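Local coordinates for sensor protein (Shewanella oneidensis, PDB 3LIC), which is a putative membrane histidine kinase whose extracellular PDC-fold domain probably senses an external signal for a two-component regulatory system, at residues Leu210-Ile215 with Leu223-Gln228; Thr63-Ile66 with Asp71-Gly74; Ser23-Leu28 with Ala247-Leu252. All blocks are in the same frame, centred on the assembly; numbering follows the deposited sequence. Where two conformers were deposited one is given.

Contact 1. Residues Leu210-Ile215 with Leu223-Gln228; sequences LDKQNI and LLNDGQ
Lys212 and Asn225 approach without bonding: NZ of Lys212 stops 4.1 Å from OD1 of Asn225, too far for a hydrogen bond, although both polar ends lie at the surface. The lysine chain, which also touches Ala221, reaches toward the helix with a bend at chi3 (-139°), while the amide of Asn225, on the last turn of helix 218-226, swings in to meet it at an oblique angle. Beneath this pair a leucine contact carries the apolar share. CD2 of Leu210 lies 4.4 Å from CD1 of Leu224, a loose touch, and both side chains have further apolar neighbours, Phe220 and Phe234 for Leu210, Trp209 and Val246 for Leu224.

Each segment holds its own shape. In the loop, residues Asp211 to Asn214 form a type I turn, and OD1 of Asp211 accepts from N of Gln213 at 2.8 Å, closing an Asx turn; the bond is bent to 131° at the hydrogen. In the other segment Gly227, the first residue past the helix, has positive phi (61°) and completes a Schellman motif: its N bonds to O of Leu224 at 3.0 Å, and N of Gln228 bonds weakly to O of Leu223 at 3.5 Å.

With just 85 Å² buried and no hydrogen bond across, residues 210-215 and 223-228 share one apolar touch and one polar approach, and the lysine charge is probably screened largely by solvent.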
loop_
_atom_site.group_PDB
_atom_site.type_symbol
_atom_site.label_atom_id
_atom_site.label_comp_id
_atom_site.label_asym_id
_atom_site.label_seq_id
_atom_site.Cartn_x
_atom_site.Cartn_y
_atom_site.Cartn_z
ATOM N N LEU A 210 7.272 15.910 8.859
ATOM C CA LEU A 210 6.877 16.632 10.051
ATOM C C LEU A 210 8.130 16.982 10.816
ATOM O O LEU A 210 8.937 16.117 11.136
ATOM C CB LEU A 210 5.980 15.762 10.937
ATOM C CG LEU A 210 5.347 16.496 12.119
ATOM C CD1 LEU A 210 4.292 17.556 11.619
ATOM C CD2 LEU A 210 4.791 15.472 13.121
ATOM N N ASP A 211 8.294 18.254 11.108
ATOM C CA ASP A 211 9.391 18.663 11.944
ATOM C C ASP A 211 9.050 18.419 13.437
ATOM O O ASP A 211 8.217 19.119 14.033
ATOM C CB ASP A 211 9.735 20.126 11.627
ATOM C CG ASP A 211 10.678 20.730 12.646
ATOM O OD1 ASP A 211 11.291 19.965 13.456
ATOM O OD2 ASP A 211 10.754 21.979 12.660
ATOM N N LYS A 212 9.661 17.399 14.036
ATOM C CA LYS A 212 9.365 17.086 15.435
ATOM C C LYS A 212 10.173 17.935 16.415
ATOM O O LYS A 212 9.917 17.923 17.612
ATOM C CB LYS A 212 9.596 15.618 15.735
ATOM C CG LYS A 212 8.646 14.732 15.045
ATOM C CD LYS A 212 8.933 13.329 15.427
ATOM C CE LYS A 212 8.829 12.438 14.225
ATOM N NZ LYS A 212 8.779 11.044 14.708
ATOM N N GLN A 213 11.151 18.661 15.896
ATOM C CA GLN A 213 11.935 19.548 16.723
ATOM C C GLN A 213 11.154 20.841 17.004
ATOM O O GLN A 213 11.688 21.757 17.641
ATOM C CB GLN A 213 13.297 19.871 16.077
ATOM C CG GLN A 213 14.360 18.753 16.185
ATOM C CD GLN A 213 14.421 18.084 17.581
ATOM O OE1 GLN A 213 14.557 18.760 18.623
ATOM N NE2 GLN A 213 14.339 16.745 17.601
ATOM N N ASN A 214 9.899 20.914 16.548
ATOM C CA ASN A 214 9.101 22.141 16.713
ATOM C C ASN A 214 8.100 22.019 17.857
ATOM O O ASN A 214 7.284 21.100 17.875
ATOM C CB ASN A 214 8.417 22.554 15.406
ATOM C CG ASN A 214 7.492 23.704 15.591
ATOM O OD1 ASN A 214 7.083 23.987 16.705
ATOM N ND2 ASN A 214 7.132 24.366 14.514
ATOM N N ILE A 215 8.196 22.932 18.823
ATOM C CA ILE A 215 7.390 22.847 20.071
ATOM C C ILE A 215 5.919 22.564 19.804
ATOM O O ILE A 215 5.296 21.804 20.508
ATOM C CB ILE A 215 7.490 24.146 20.938
ATOM C CG1 ILE A 215 8.816 24.168 21.661
ATOM C CG2 ILE A 215 6.379 24.175 21.995
ATOM C CD1 ILE A 215 9.112 22.823 22.368
ATOM N N LEU A 223 1.098 11.421 19.772
ATOM C CA LEU A 223 -0.006 10.717 19.149
ATOM C C LEU A 223 0.507 9.677 18.121
ATOM O O LEU A 223 0.137 8.495 18.147
ATOM C CB LEU A 223 -0.899 11.751 18.472
ATOM C CG LEU A 223 -2.234 11.151 18.152
ATOM C CD1 LEU A 223 -2.721 10.383 19.402
ATOM C CD2 LEU A 223 -3.146 12.280 17.767
ATOM N N LEU A 224 1.356 10.133 17.211
ATOM C CA LEU A 224 1.921 9.211 16.213
ATOM C C LEU A 224 2.737 8.107 16.883
ATOM O O LEU A 224 2.448 6.958 16.650
ATOM C CB LEU A 224 2.713 9.971 15.118
ATOM C CG LEU A 224 1.879 10.944 14.223
ATOM C CD1 LEU A 224 2.729 11.633 13.190
ATOM C CD2 LEU A 224 0.654 10.304 13.525
ATOM N N ASN A 225 3.717 8.455 17.738
ATOM C CA ASN A 225 4.533 7.458 18.518
ATOM C C ASN A 225 3.788 6.476 19.411
ATOM O O ASN A 225 4.166 5.343 19.538
ATOM C CB ASN A 225 5.550 8.158 19.408
ATOM C CG ASN A 225 6.500 9.010 18.620
ATOM O OD1 ASN A 225 6.766 8.736 17.452
ATOM N ND2 ASN A 225 7.026 10.065 19.247
ATOM N N ASP A 226 2.746 6.925 20.068
ATOM C CA ASP A 226 1.972 6.025 20.910
ATOM C C ASP A 226 1.144 5.068 20.068
ATOM O O ASP A 226 0.613 4.100 20.584
ATOM C CB ASP A 226 1.052 6.793 21.870
ATOM C CG ASP A 226 1.831 7.534 22.998
ATOM O OD1 ASP A 226 3.079 7.393 23.144
ATOM O OD2 ASP A 226 1.174 8.285 23.738
ATOM N N GLY A 227 1.038 5.328 18.765
ATOM C CA GLY A 227 0.196 4.479 17.930
ATOM C C GLY A 227 -1.257 4.501 18.388
ATOM O O GLY A 227 -1.916 3.479 18.442
ATOM N N GLN A 228 -1.765 5.672 18.731
ATOM C CA GLN A 228 -3.145 5.795 19.169
ATOM C C GLN A 228 -3.972 6.590 18.134
ATOM O O GLN A 228 -3.413 7.455 17.453
ATOM C CB GLN A 228 -3.142 6.544 20.516
ATOM C CG GLN A 228 -2.264 5.879 21.616
ATOM C CD GLN A 228 -3.079 5.069 22.637
ATOM O OE1 GLN A 228 -3.521 5.618 23.640
ATOM N NE2 GLN A 228 -3.259 3.770 22.392
#

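Contact 2. Residues Thr63-Ile66 with Asp71-Gly74; sequences TNRI and DFFG
Ile66 and Phe72 meet where helix 55-68 turns back into strand 74-79, the entry to the central antiparallel sheet of a PDC sensor domain. A classic beta bulge marks the start of that strand, with Phe73 and Gly74 both opposite Asp166 of strand 161-168.

Ile66 gives the largest share of the buried surface. Its CD1 methyl comes to the edge of the Phe72 ring, near the ring plane, and makes its closest touch at the root of that side chain, 3.5 Å from CB of Phe72. The same methyl lies 3.7 Å from C of Gly74, so it touches both the base of the aromatic side chain and the strand backbone. The second branch, CG2, stands anti to the backbone N of Ile66 and reaches O of Phe73 at 4.1 Å. An alanine at Ile66 would lose both branches and would probably open a gap beside CB of Phe72 and the Gly74 backbone.

Phe72 contributes the second largest share. Its CB points to the helix, and with CG beside the backbone N (chi1 -53°) the ring continues away from Ile66, which is why CD1 of Ile66 meets CB and the near edge of the ring. Beyond the contact the ring also meets His31 of helix 2-46, their planes inclined by about 40°, and touches Val165 and Leu167 of strand 161-168.

Arg65 plays a smaller part. Its guanidinium is held elsewhere, NH1 by O of Asn35 and NE, weakly, by OG of Ser75, which places NH2 near the Phe72 ring. That approach is oblique and long: NH2 of Arg65 is 4.5 Å from CE2 of Phe72.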
loop_
_atom_site.group_PDB
_atom_site.type_symbol
_atom_site.label_atom_id
_atom_site.label_comp_id
_atom_site.label_asym_id
_atom_site.label_seq_id
_atom_site.Cartn_x
_atom_site.Cartn_y
_atom_site.Cartn_z
ATOM N N THR A 63 -4.391 -11.266 -16.210
ATOM C CA THR A 63 -5.233 -10.229 -16.870
ATOM C C THR A 63 -6.662 -10.200 -16.393
ATOM O O THR A 63 -7.192 -9.118 -16.033
ATOM C CB THR A 63 -5.260 -10.365 -18.415
ATOM O OG1 THR A 63 -3.922 -10.289 -18.848
ATOM C CG2 THR A 63 -6.049 -9.182 -19.074
ATOM N N ASN A 64 -7.285 -11.379 -16.401
ATOM C CA ASN A 64 -8.682 -11.500 -15.949
ATOM C C ASN A 64 -8.856 -11.052 -14.500
ATOM O O ASN A 64 -9.843 -10.394 -14.117
ATOM C CB ASN A 64 -9.124 -12.964 -16.069
ATOM C CG ASN A 64 -9.234 -13.413 -17.497
ATOM O OD1 ASN A 64 -9.191 -12.586 -18.392
ATOM N ND2 ASN A 64 -9.365 -14.728 -17.727
ATOM N N ARG A 65 -7.884 -11.405 -13.673
ATOM C CA ARG A 65 -7.942 -11.024 -12.243
ATOM C C ARG A 65 -7.800 -9.536 -12.068
ATOM O O ARG A 65 -8.493 -8.933 -11.237
ATOM C CB ARG A 65 -6.898 -11.866 -11.450
ATOM C CG ARG A 65 -6.020 -11.107 -10.455
ATOM C CD ARG A 65 -5.090 -12.130 -9.590
ATOM N NE ARG A 65 -4.639 -11.588 -8.325
ATOM C CZ ARG A 65 -5.100 -12.054 -7.188
ATOM N NH1 ARG A 65 -5.958 -13.065 -7.236
ATOM N NH2 ARG A 65 -4.735 -11.525 -6.029
ATOM N N ILE A 66 -6.909 -8.881 -12.800
ATOM C CA ILE A 66 -6.801 -7.429 -12.645
ATOM C C ILE A 66 -8.049 -6.767 -13.282
ATOM O O ILE A 66 -8.680 -5.838 -12.734
ATOM C CB ILE A 66 -5.431 -6.970 -13.315
ATOM C CG1 ILE A 66 -4.310 -7.421 -12.365
ATOM C CG2 ILE A 66 -5.320 -5.446 -13.581
ATOM C CD1 ILE A 66 -4.562 -6.886 -10.916
ATOM N N ASP A 71 -9.859 -2.129 -8.177
ATOM C CA ASP A 71 -8.938 -1.479 -7.211
ATOM C C ASP A 71 -7.502 -1.917 -7.300
ATOM O O ASP A 71 -6.656 -1.175 -6.769
ATOM C CB ASP A 71 -9.372 -1.690 -5.772
ATOM C CG ASP A 71 -10.598 -0.874 -5.432
ATOM O OD1 ASP A 71 -10.638 0.334 -5.812
ATOM O OD2 ASP A 71 -11.510 -1.435 -4.793
ATOM N N PHE A 72 -7.214 -3.092 -7.916
ATOM C CA PHE A 72 -5.813 -3.596 -7.989
ATOM C C PHE A 72 -5.071 -2.951 -9.150
ATOM O O PHE A 72 -5.603 -2.779 -10.206
ATOM C CB PHE A 72 -5.708 -5.130 -8.085
ATOM C CG PHE A 72 -6.474 -5.903 -6.985
ATOM C CD1 PHE A 72 -6.772 -5.322 -5.768
ATOM C CD2 PHE A 72 -6.790 -7.233 -7.162
ATOM C CE1 PHE A 72 -7.406 -6.023 -4.761
ATOM C CE2 PHE A 72 -7.448 -7.971 -6.163
ATOM C CZ PHE A 72 -7.788 -7.320 -4.950
ATOM N N PHE A 73 -3.830 -2.552 -8.937
ATOM C CA PHE A 73 -3.051 -1.994 -10.007
ATOM C C PHE A 73 -2.408 -3.110 -10.846
ATOM O O PHE A 73 -2.369 -3.057 -12.087
ATOM C CB PHE A 73 -1.936 -1.121 -9.423
ATOM C CG PHE A 73 -1.048 -0.569 -10.474
ATOM C CD1 PHE A 73 -1.508 0.497 -11.294
ATOM C CD2 PHE A 73 0.227 -1.132 -10.716
ATOM C CE1 PHE A 73 -0.715 0.988 -12.314
ATOM C CE2 PHE A 73 1.026 -0.653 -11.762
ATOM C CZ PHE A 73 0.528 0.414 -12.571
ATOM N N GLY A 74 -1.911 -4.138 -10.178
ATOM C CA GLY A 74 -1.115 -5.136 -10.860
ATOM C C GLY A 74 -1.006 -6.427 -10.038
ATOM O O GLY A 74 -1.262 -6.438 -8.841
#

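Contact 3. Residues Ser23-Leu28 with Ala247-Leu252; sequences SRLQFL and AEVAKL
Leu25 and Gln26, neighbours on the long helix 2-46, receive Val249 and Ala250 from the chain that leaves strand 241-248. The contact is made by side-chain packing, with no hydrogen bond across it.

The apolar part centres on Val249, whose two methyls divide the work. CG2 meets CD2 of Leu25 at 3.9 Å, the two side chains crossing at about a right angle. CG1, anti to the valine's backbone N (chi1 180°), is directed to the next helix residue and lies 4.0 Å from CB of Gln26. Here the side chains run past one another in opposite directions, so the valine packs against the aliphatic base of the glutamine, with CG of Gln26 4.2 Å from the same methyl.

The amide end of Gln26 makes a different kind of contact. An extended chain carries it past Val249 to the methyl of Ala250, where NE2 of Gln26 stands 4.1 Å from CB of Ala250. This is van der Waals contact alone, and NE2 has its polar partner within the helix, OE2 of Glu30. That bond is likely to steady the amide beside the methyl of Ala250 and limit its rotation.

The contact joins the long N-terminal helix to the five-stranded sheet of the C-terminal half, probably the membrane-proximal one. Ala247, paired with Val256 of strand 255-261, touches Ser18 and Ala22 of helix 2-46, Trp254 packs on Val249, and Leu25 also reaches Val256 of strand 255-261 and Leu176 of helix 172-176.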
loop_
_atom_site.group_PDB
_atom_site.type_symbol
_atom_site.label_atom_id
_atom_site.label_comp_id
_atom_site.label_asym_id
_atom_site.label_seq_id
_atom_site.Cartn_x
_atom_site.Cartn_y
_atom_site.Cartn_z
ATOM N N SER A 23 -11.478 3.130 7.493
ATOM C CA SER A 23 -12.370 2.064 7.180
ATOM C C SER A 23 -12.288 1.601 5.722
ATOM O O SER A 23 -12.230 0.402 5.443
ATOM C CB SER A 23 -13.791 2.589 7.414
ATOM O OG SER A 23 -14.553 1.619 8.004
ATOM N N ARG A 24 -12.419 2.533 4.806
ATOM C CA ARG A 24 -12.233 2.284 3.377
ATOM C C ARG A 24 -10.905 1.580 3.156
ATOM O O ARG A 24 -10.801 0.607 2.420
ATOM C CB ARG A 24 -12.214 3.615 2.608
ATOM C CG ARG A 24 -13.424 4.524 2.947
ATOM C CD ARG A 24 -13.779 5.588 1.888
ATOM N NE ARG A 24 -15.097 6.088 2.243
ATOM C CZ ARG A 24 -15.362 7.262 2.809
ATOM N NH1 ARG A 24 -14.403 8.150 3.017
ATOM N NH2 ARG A 24 -16.615 7.546 3.128
ATOM N N LEU A 25 -9.865 2.107 3.799
ATOM C CA LEU A 25 -8.541 1.596 3.585
ATOM C C LEU A 25 -8.510 0.170 4.134
ATOM O O LEU A 25 -7.960 -0.688 3.500
ATOM C CB LEU A 25 -7.436 2.488 4.205
ATOM C CG LEU A 25 -6.008 1.893 4.228
ATOM C CD1 LEU A 25 -5.393 1.681 2.888
ATOM C CD2 LEU A 25 -5.087 2.757 5.092
ATOM N N GLN A 26 -9.129 -0.094 5.291
ATOM C CA GLN A 26 -9.181 -1.460 5.810
ATOM C C GLN A 26 -9.785 -2.500 4.850
ATOM O O GLN A 26 -9.217 -3.580 4.639
ATOM C CB GLN A 26 -9.999 -1.498 7.118
ATOM C CG GLN A 26 -9.934 -2.864 7.871
ATOM C CD GLN A 26 -11.029 -2.982 8.927
ATOM O OE1 GLN A 26 -11.646 -1.988 9.326
ATOM N NE2 GLN A 26 -11.293 -4.205 9.363
ATOM N N PHE A 27 -10.965 -2.183 4.298
ATOM C CA PHE A 27 -11.594 -3.089 3.383
ATOM C C PHE A 27 -10.751 -3.270 2.070
ATOM O O PHE A 27 -10.681 -4.359 1.546
ATOM C CB PHE A 27 -13.088 -2.713 3.184
ATOM C CG PHE A 27 -13.925 -3.023 4.415
ATOM C CD1 PHE A 27 -14.225 -4.353 4.761
ATOM C CD2 PHE A 27 -14.410 -2.011 5.222
ATOM C CE1 PHE A 27 -14.962 -4.647 5.903
ATOM C CE2 PHE A 27 -15.130 -2.298 6.359
ATOM C CZ PHE A 27 -15.397 -3.626 6.704
ATOM N N LEU A 28 -10.060 -2.223 1.610
ATOM C CA LEU A 28 -9.214 -2.284 0.446
ATOM C C LEU A 28 -8.045 -3.239 0.681
ATOM O O LEU A 28 -7.733 -4.063 -0.178
ATOM C CB LEU A 28 -8.666 -0.891 0.151
ATOM C CG LEU A 28 -7.646 -0.793 -1.011
ATOM C CD1 LEU A 28 -8.249 -1.350 -2.324
ATOM C CD2 LEU A 28 -7.176 0.619 -1.220
ATOM N N ALA A 247 -6.620 8.072 12.657
ATOM C CA ALA A 247 -7.447 6.911 12.946
ATOM C C ALA A 247 -6.607 5.687 12.657
ATOM O O ALA A 247 -5.774 5.683 11.748
ATOM C CB ALA A 247 -8.680 6.898 12.097
ATOM N N GLU A 248 -6.846 4.641 13.434
ATOM C CA GLU A 248 -6.130 3.402 13.257
ATOM C C GLU A 248 -6.845 2.398 12.308
ATOM O O GLU A 248 -8.081 2.306 12.256
ATOM C CB GLU A 248 -5.879 2.786 14.618
ATOM C CG GLU A 248 -5.062 1.543 14.507
ATOM C CD GLU A 248 -4.289 1.265 15.764
ATOM O OE1 GLU A 248 -3.139 1.752 15.853
ATOM O OE2 GLU A 248 -4.844 0.577 16.651
ATOM N N VAL A 249 -6.065 1.692 11.502
ATOM C CA VAL A 249 -6.610 0.533 10.763
ATOM C C VAL A 249 -6.572 -0.760 11.629
ATOM O O VAL A 249 -5.510 -1.188 12.124
ATOM C CB VAL A 249 -5.834 0.340 9.498
ATOM C CG1 VAL A 249 -6.363 -0.844 8.729
ATOM C CG2 VAL A 249 -5.887 1.587 8.675
ATOM N N ALA A 250 -7.727 -1.387 11.816
ATOM C CA ALA A 250 -7.813 -2.557 12.683
ATOM C C ALA A 250 -6.846 -3.674 12.242
ATOM O O ALA A 250 -6.764 -3.985 11.048
ATOM C CB ALA A 250 -9.221 -3.039 12.682
ATOM N N LYS A 251 -6.087 -4.248 13.177
ATOM C CA LYS A 251 -5.221 -5.432 12.948
ATOM C C LYS A 251 -3.862 -5.075 12.361
ATOM O O LYS A 251 -2.845 -5.494 12.891
ATOM C CB LYS A 251 -5.833 -6.468 11.999
ATOM C CG LYS A 251 -7.073 -7.169 12.461
ATOM C CD LYS A 251 -7.051 -8.590 11.900
ATOM C CE LYS A 251 -8.373 -9.292 12.210
ATOM N NZ LYS A 251 -9.416 -8.512 11.494
ATOM N N LEU A 252 -3.866 -4.348 11.234
ATOM C CA LEU A 252 -2.631 -3.898 10.645
ATOM C C LEU A 252 -2.005 -2.776 11.446
ATOM O O LEU A 252 -0.782 -2.699 11.563
ATOM C CB LEU A 252 -2.888 -3.451 9.191
ATOM C CG LEU A 252 -3.266 -4.565 8.202
ATOM C CD1 LEU A 252 -4.010 -3.926 7.072
ATOM C CD2 LEU A 252 -2.045 -5.396 7.678
#

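Contact 3 lies nearest the middle of the molecule, its centre about 12 Å from that of the chain, with the centres of contacts 1 and 2 each about 21 Å from its own. Those two are on opposite sides of the chain's centre, centres about 37 Å apart and nearest atoms about 24 Å apart. Both are nested within the long loop that contact 3 closes. Direct touches link the set: O of Gly227 and OE1 of Glu248 pack at 3.3 Å between contacts 1 and 3, and CB of Asp71 lies 3.6 Å from CD1 of Leu28 between contacts 2 and 3. Helix 2-46 supplies one side of contact 3, and its Leu28 reaches Asp71 of contact 2.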